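Local coordinates for protein integral membrane indolylacetylinositol arabinosyltransferase EmbC (Mycolicibacterium smegmatis, PDB 7BVE) that is a membrane arabinosyltransferase that probably polymerises arabinose into the arabinan of the mycobacterial cell wall, and binds the anti-tuberculosis drug ethambutol, at residues R16-I20 against W456-P461; L234-D238 against R407-A412; A412-I416 against I462-V468. Numbering follows the deposited sequence.

All three contacts lie between helices, most of them predicted to span the membrane, well off the centre of the chain, and none is fully buried. Interaction 1 is the farthest out and has the exposed Trp-456 at its margin. It shares helix 456-467 with interaction 3, and interactions 2 and 3 share helix 409-422 and Ala-412 itself. Interactions 1 and 2 also touch directly: Pro-461 CB lies 4.0 Å from Leu-234 CD2. The chemistry differs. Interactions 1 and 3 are largely apolar packing, with no hydrogen bond across. Interaction 2 sits at the end of helix 214-238, beside a bound phosphopantetheine, and adds a carboxylate holding two backbone amides.

Interaction 1 of 3, residues R16-I20 against W456-P461; sequences RLVAI and WALLAP
Ile-20, Ala-457 and Ala-19 carry most of this contact between helix 14-32 and helix 456-467. Both segments are helical. Their axes approach to 8.3 Å and cross at +38°, with the N-to-C directions running roughly the same way. The closest backbone pair is Ile-20 with Ala-457, 5.2 Å from CA to CA, a spacing that the small alanine side chain permits.

Ile-20 starts sideways from its CA, but its m,t rotamer brings the end of the chain in. Its CG1 lies 3.8 Å from Ala-457 N and 4.0 Å from Trp-456 CB. The indole of Trp-456 leads away from the partner helix, so it is the base of that residue that touches. Ala-457 is also covered by the aliphatic part of Arg-16, whose chi1 in t places its CG 3.7 Å from Ala-457 CB. Ala-19 points its CB toward 456-461, 4.1 Å from Ala-457 O and 4.2 Å from Pro-461 CG.

Helix 456-467 is kinked at Pro-461, whose nitrogen has no hydrogen to give to the turn before. Just ahead of it, Ala-460 N still bonds to Trp-456 O at 2.9 Å. Helix 214-238 packs against both partners, through Ala-233 on Ala-19 and Leu-234 on Pro-461, so three helices meet here, two of them predicted to cross the membrane. No hydrogen bond or salt bridge crosses between the segments. The contact therefore rests on close van der Waals fit of mostly aliphatic groups, with small alanines letting the helices come together and backbone carbonyl oxygens of Ala-19, Ile-20 and Ala-457 among the close neighbours.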
# COMPACT_ATOMS: atom_id res chain seq x y z
N ARG A 16 -57.99 -15.73 -4.58
CA ARG A 16 -57.46 -15.00 -5.71
C ARG A 16 -57.83 -13.52 -5.65
O ARG A 16 -57.09 -12.69 -6.18
CB ARG A 16 -57.97 -15.63 -7.01
CG ARG A 16 -57.33 -15.13 -8.28
CD ARG A 16 -57.94 -15.80 -9.49
NE ARG A 16 -59.37 -15.56 -9.55
CZ ARG A 16 -59.94 -14.45 -10.01
NH1 ARG A 16 -61.27 -14.34 -10.01
NH2 ARG A 16 -59.20 -13.46 -10.48
N LEU A 17 -58.94 -13.18 -5.00
CA LEU A 17 -59.27 -11.78 -4.75
C LEU A 17 -58.51 -11.19 -3.58
O LEU A 17 -58.05 -10.04 -3.65
CB LEU A 17 -60.77 -11.62 -4.50
CG LEU A 17 -61.70 -11.87 -5.68
CD1 LEU A 17 -63.13 -11.84 -5.21
CD2 LEU A 17 -61.47 -10.83 -6.74
N VAL A 18 -58.41 -11.95 -2.49
CA VAL A 18 -57.74 -11.50 -1.27
C VAL A 18 -56.27 -11.22 -1.53
O VAL A 18 -55.72 -10.23 -1.03
CB VAL A 18 -57.95 -12.54 -0.15
CG1 VAL A 18 -57.04 -12.29 1.02
CG2 VAL A 18 -59.37 -12.49 0.34
N ALA A 19 -55.64 -12.03 -2.38
CA ALA A 19 -54.22 -11.84 -2.70
C ALA A 19 -53.99 -10.53 -3.43
O ALA A 19 -53.10 -9.76 -3.06
CB ALA A 19 -53.72 -13.02 -3.54
N ILE A 20 -54.84 -10.22 -4.42
CA ILE A 20 -54.70 -8.98 -5.19
C ILE A 20 -54.94 -7.77 -4.31
O ILE A 20 -54.13 -6.83 -4.29
CB ILE A 20 -55.67 -8.99 -6.39
CG1 ILE A 20 -55.33 -10.12 -7.35
CG2 ILE A 20 -55.63 -7.67 -7.12
CD1 ILE A 20 -56.38 -10.31 -8.41
N TRP A 456 -51.83 -10.78 -11.77
CA TRP A 456 -51.97 -9.96 -10.57
C TRP A 456 -51.95 -10.81 -9.31
O TRP A 456 -51.29 -10.46 -8.33
CB TRP A 456 -53.25 -9.14 -10.64
CG TRP A 456 -53.20 -7.96 -11.55
CD1 TRP A 456 -52.09 -7.46 -12.18
CD2 TRP A 456 -54.29 -7.13 -11.94
NE1 TRP A 456 -52.44 -6.37 -12.94
CE2 TRP A 456 -53.78 -6.15 -12.81
CE3 TRP A 456 -55.66 -7.12 -11.64
CZ2 TRP A 456 -54.59 -5.17 -13.38
CZ3 TRP A 456 -56.46 -6.15 -12.20
CH2 TRP A 456 -55.92 -5.18 -13.06
N ALA A 457 -52.64 -11.95 -9.35
CA ALA A 457 -52.75 -12.82 -8.18
C ALA A 457 -51.43 -13.48 -7.83
O ALA A 457 -51.23 -13.90 -6.69
CB ALA A 457 -53.81 -13.88 -8.42
N LEU A 458 -50.52 -13.59 -8.79
CA LEU A 458 -49.22 -14.18 -8.52
C LEU A 458 -48.12 -13.14 -8.33
O LEU A 458 -47.04 -13.49 -7.85
CB LEU A 458 -48.80 -15.12 -9.65
CG LEU A 458 -49.64 -16.37 -9.89
CD1 LEU A 458 -49.11 -17.12 -11.08
CD2 LEU A 458 -49.66 -17.26 -8.68
N LEU A 459 -48.36 -11.88 -8.69
CA LEU A 459 -47.30 -10.89 -8.60
C LEU A 459 -47.59 -9.72 -7.67
O LEU A 459 -46.72 -8.86 -7.51
CB LEU A 459 -46.95 -10.37 -10.00
CG LEU A 459 -46.30 -11.40 -10.93
CD1 LEU A 459 -46.15 -10.85 -12.33
CD2 LEU A 459 -44.96 -11.85 -10.39
N ALA A 460 -48.77 -9.65 -7.06
CA ALA A 460 -48.99 -8.64 -6.03
C ALA A 460 -48.43 -9.02 -4.64
O ALA A 460 -47.87 -8.13 -3.98
CB ALA A 460 -50.48 -8.28 -5.95
N PRO A 461 -48.55 -10.27 -4.14
CA PRO A 461 -47.84 -10.59 -2.89
C PRO A 461 -46.33 -10.53 -3.00
O PRO A 461 -45.67 -10.31 -1.97
CB PRO A 461 -48.32 -12.00 -2.57
CG PRO A 461 -49.60 -12.11 -3.19
CD PRO A 461 -49.49 -11.37 -4.46

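Interaction 2 of 3, residues L234-D238 against R407-A412; sequences LHVLD and RLLPVA
Asp-238, at the end of helix 214-238, lays its carboxylate over the backbone that leads into helix 409-422. Its CA-to-CB bond points toward that segment, and chi1 in m carries the carboxylate to two amides: OD2 accepts hydrogen bonds from Leu-409 N at 3.0 Å and from Leu-408 N at 3.2 Å. Of all residues here it is the one with most surface covered by the partner. A carboxylate at the C-terminal end of one helix thus takes up backbone amides at the entry to another, tying the two chain ends together.

Arg-407 is extended (phi/psi -139/153), Leu-408 turns and the chain then runs on as helix, with Ala-412 N bonded to Leu-408 O at 3.0 Å. In register, Asp-238 lies opposite Arg-407, 5.9 Å between CA atoms, and His-235 opposite Leu-409 at 6.1 Å. Arg-407 brings its CG to 4.2 Å from Asp-238 CB.

One turn back from the aspartate, Leu-234 (t,p) points across. Its CD2 is 4.2 Å from Ala-412 CB and 4.5 Å from Leu-409 CD1, and its CD1 is 4.4 Å from Leu-408 CB. His-235 has its chi1 in t, and its CD2 is 3.6 Å from Leu-409 CD2, which lies at the ring edge, near its plane. That same histidine touches the bound phosphopantetheine group and meets the ring of His-245, another residue of that pocket, so His-235 belongs both to this packing and to the ligand site.

Around the pair, helix 440-449 covers Leu-408 through Leu-442, Ile-445 and Val-446. Helix 456-467 reaches Leu-234 with Pro-461 and Ala-412 with Ile-462.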
# COMPACT_ATOMS: atom_id res chain seq x y z
N LEU A 234 -51.47 -16.26 -0.70
CA LEU A 234 -50.51 -16.86 -1.62
C LEU A 234 -50.25 -18.33 -1.29
O LEU A 234 -50.10 -19.16 -2.19
CB LEU A 234 -49.20 -16.08 -1.59
CG LEU A 234 -48.10 -16.51 -2.55
CD1 LEU A 234 -48.59 -16.37 -3.96
CD2 LEU A 234 -46.86 -15.67 -2.33
N HIS A 235 -50.22 -18.68 0.00
CA HIS A 235 -50.10 -20.09 0.37
C HIS A 235 -51.33 -20.89 -0.01
O HIS A 235 -51.22 -22.05 -0.44
CB HIS A 235 -49.82 -20.25 1.85
CG HIS A 235 -49.69 -21.68 2.27
ND1 HIS A 235 -50.76 -22.43 2.73
CD2 HIS A 235 -48.63 -22.52 2.27
CE1 HIS A 235 -50.35 -23.65 3.00
NE2 HIS A 235 -49.06 -23.74 2.73
N VAL A 236 -52.52 -20.31 0.16
CA VAL A 236 -53.75 -21.01 -0.22
C VAL A 236 -53.81 -21.22 -1.73
O VAL A 236 -54.31 -22.24 -2.21
CB VAL A 236 -54.98 -20.25 0.33
CG1 VAL A 236 -56.27 -20.91 -0.08
CG2 VAL A 236 -54.92 -20.21 1.83
N LEU A 237 -53.23 -20.29 -2.50
CA LEU A 237 -53.11 -20.53 -3.94
C LEU A 237 -52.08 -21.61 -4.25
O LEU A 237 -52.27 -22.40 -5.18
CB LEU A 237 -52.75 -19.25 -4.68
CG LEU A 237 -53.75 -18.11 -4.70
CD1 LEU A 237 -53.16 -16.98 -5.50
CD2 LEU A 237 -55.04 -18.56 -5.29
N ASP A 238 -50.98 -21.65 -3.50
CA ASP A 238 -49.94 -22.63 -3.80
C ASP A 238 -50.35 -24.05 -3.44
O ASP A 238 -49.82 -25.00 -4.03
CB ASP A 238 -48.64 -22.30 -3.07
CG ASP A 238 -47.88 -21.17 -3.72
OD1 ASP A 238 -48.04 -20.97 -4.94
OD2 ASP A 238 -47.10 -20.50 -3.01
N ARG A 407 -43.37 -23.87 -5.95
CA ARG A 407 -44.26 -23.04 -5.15
C ARG A 407 -43.63 -21.68 -4.95
O ARG A 407 -42.41 -21.54 -4.98
CB ARG A 407 -44.55 -23.70 -3.80
CG ARG A 407 -45.49 -24.88 -3.89
CD ARG A 407 -45.67 -25.57 -2.57
NE ARG A 407 -46.72 -26.59 -2.66
CZ ARG A 407 -47.05 -27.41 -1.68
NH1 ARG A 407 -46.40 -27.36 -0.52
NH2 ARG A 407 -48.02 -28.29 -1.85
N LEU A 408 -44.47 -20.67 -4.74
CA LEU A 408 -44.02 -19.28 -4.71
C LEU A 408 -43.83 -18.71 -3.32
O LEU A 408 -43.14 -17.69 -3.17
CB LEU A 408 -45.01 -18.39 -5.46
CG LEU A 408 -45.02 -18.49 -6.97
CD1 LEU A 408 -46.16 -17.70 -7.50
CD2 LEU A 408 -43.73 -17.90 -7.46
N LEU A 409 -44.45 -19.31 -2.30
CA LEU A 409 -44.30 -18.79 -0.95
C LEU A 409 -42.88 -18.85 -0.39
O LEU A 409 -42.47 -17.85 0.23
CB LEU A 409 -45.30 -19.49 -0.01
CG LEU A 409 -45.29 -19.03 1.45
CD1 LEU A 409 -45.72 -17.59 1.57
CD2 LEU A 409 -46.17 -19.90 2.28
N PRO A 410 -42.07 -19.91 -0.56
CA PRO A 410 -40.67 -19.79 -0.14
C PRO A 410 -39.85 -18.80 -0.95
O PRO A 410 -38.88 -18.25 -0.42
CB PRO A 410 -40.13 -21.22 -0.27
CG PRO A 410 -41.05 -21.90 -1.14
CD PRO A 410 -42.37 -21.33 -0.87
N VAL A 411 -40.24 -18.49 -2.18
CA VAL A 411 -39.57 -17.43 -2.92
C VAL A 411 -39.90 -16.06 -2.33
O VAL A 411 -39.03 -15.19 -2.21
CB VAL A 411 -39.94 -17.53 -4.41
CG1 VAL A 411 -39.30 -16.42 -5.21
CG2 VAL A 411 -39.51 -18.87 -4.97
N ALA A 412 -41.15 -15.87 -1.90
CA ALA A 412 -41.52 -14.61 -1.25
C ALA A 412 -40.85 -14.47 0.12
O ALA A 412 -40.44 -13.37 0.52
CB ALA A 412 -43.03 -14.51 -1.12

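Interaction 3 of 3, residues A412-I416 against I462-V468; sequences AVAII and IAAAGTV
Segments 412-416 of helix 409-422 and 462-467 of helix 456-467 run side by side, N-to-C directions 21° apart (crossing angle -21°), axes 8.5 Å apart at the closest. Bumps come from isoleucines and hollows from small residues. The CA pairs in register are Ala-412 with Ile-462 (5.9 Å), Ile-416 with Ala-465 (5.8 Å) and Ile-415 with Gly-466 (6.1 Å).

Ala-465 points its CB toward helix 409-422 and gives it a low surface. Ile-416, in the m,t rotamer, rides over it with CG1 3.7 Å from Ala-465 CB and 3.6 Å from Ala-465 O; the same Ile-416 CG1 is 4.2 Å from Val-468 CG1. Ile-415, also m,t, points toward the other helix. Its CG2 rests on the bare backbone of Gly-466, 3.8 Å from CA, and its CD1 meets Ile-462 CG2 at 3.8 Å. Ile-462 (m,m) bends its end inward to fill the dip over Ala-412, CD1 to CB 4.1 Å.

Leu-231 of helix 214-238 covers both Ile-416 and Ala-465. No hydrogen bond crosses, so between these two segments the contact is van der Waals packing, mostly aliphatic, of helices predicted to cross the membrane.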
# COMPACT_ATOMS: atom_id res chain seq x y z
N ALA A 412 -41.15 -15.87 -1.90
CA ALA A 412 -41.52 -14.61 -1.25
C ALA A 412 -40.85 -14.47 0.12
O ALA A 412 -40.44 -13.37 0.52
CB ALA A 412 -43.03 -14.51 -1.12
N VAL A 413 -40.73 -15.59 0.85
CA VAL A 413 -40.02 -15.59 2.12
C VAL A 413 -38.54 -15.28 1.91
O VAL A 413 -37.92 -14.55 2.70
CB VAL A 413 -40.24 -16.93 2.84
CG1 VAL A 413 -39.34 -17.08 4.04
CG2 VAL A 413 -41.67 -17.03 3.30
N ALA A 414 -37.96 -15.76 0.81
CA ALA A 414 -36.58 -15.44 0.49
C ALA A 414 -36.40 -13.97 0.14
O ALA A 414 -35.37 -13.38 0.45
CB ALA A 414 -36.10 -16.30 -0.67
N ILE A 415 -37.41 -13.36 -0.50
CA ILE A 415 -37.36 -11.92 -0.76
C ILE A 415 -37.40 -11.12 0.54
O ILE A 415 -36.65 -10.15 0.71
CB ILE A 415 -38.50 -11.51 -1.72
CG1 ILE A 415 -38.26 -12.09 -3.10
CG2 ILE A 415 -38.62 -10.02 -1.84
CD1 ILE A 415 -39.42 -11.91 -4.02
N ILE A 416 -38.23 -11.56 1.50
CA ILE A 416 -38.30 -10.89 2.80
C ILE A 416 -36.97 -11.01 3.55
O ILE A 416 -36.45 -10.02 4.08
CB ILE A 416 -39.46 -11.46 3.64
CG1 ILE A 416 -40.79 -11.06 3.02
CG2 ILE A 416 -39.40 -10.98 5.07
CD1 ILE A 416 -41.97 -11.74 3.66
N ILE A 462 -45.76 -10.69 -4.19
CA ILE A 462 -44.33 -10.52 -4.38
C ILE A 462 -43.93 -9.07 -4.12
O ILE A 462 -42.93 -8.79 -3.45
CB ILE A 462 -43.92 -10.99 -5.79
CG1 ILE A 462 -44.28 -12.46 -5.98
CG2 ILE A 462 -42.44 -10.76 -6.03
CD1 ILE A 462 -43.59 -13.39 -5.03
N ALA A 463 -44.75 -8.13 -4.61
CA ALA A 463 -44.47 -6.71 -4.37
C ALA A 463 -44.67 -6.33 -2.91
O ALA A 463 -43.89 -5.55 -2.36
CB ALA A 463 -45.35 -5.85 -5.28
N ALA A 464 -45.70 -6.89 -2.27
CA ALA A 464 -45.93 -6.61 -0.85
C ALA A 464 -44.80 -7.14 0.02
O ALA A 464 -44.32 -6.46 0.94
CB ALA A 464 -47.27 -7.20 -0.41
N ALA A 465 -44.34 -8.37 -0.26
CA ALA A 465 -43.22 -8.93 0.47
C ALA A 465 -41.93 -8.19 0.19
O ALA A 465 -41.06 -8.11 1.06
CB ALA A 465 -43.06 -10.41 0.11
N GLY A 466 -41.78 -7.63 -1.02
CA GLY A 466 -40.60 -6.84 -1.31
C GLY A 466 -40.58 -5.50 -0.59
O GLY A 466 -39.52 -5.02 -0.20
N THR A 467 -41.75 -4.89 -0.39
CA THR A 467 -41.80 -3.58 0.23
C THR A 467 -42.14 -3.59 1.71
O THR A 467 -42.31 -2.52 2.29
CB THR A 467 -42.82 -2.68 -0.49
OG1 THR A 467 -44.13 -3.24 -0.33
CG2 THR A 467 -42.49 -2.56 -1.96
N VAL A 468 -42.25 -4.76 2.35
CA VAL A 468 -42.51 -4.81 3.79
C VAL A 468 -41.37 -4.24 4.65
O VAL A 468 -41.60 -3.89 5.81
CB VAL A 468 -42.84 -6.27 4.20
CG1 VAL A 468 -41.59 -7.13 4.25
CG2 VAL A 468 -43.63 -6.34 5.50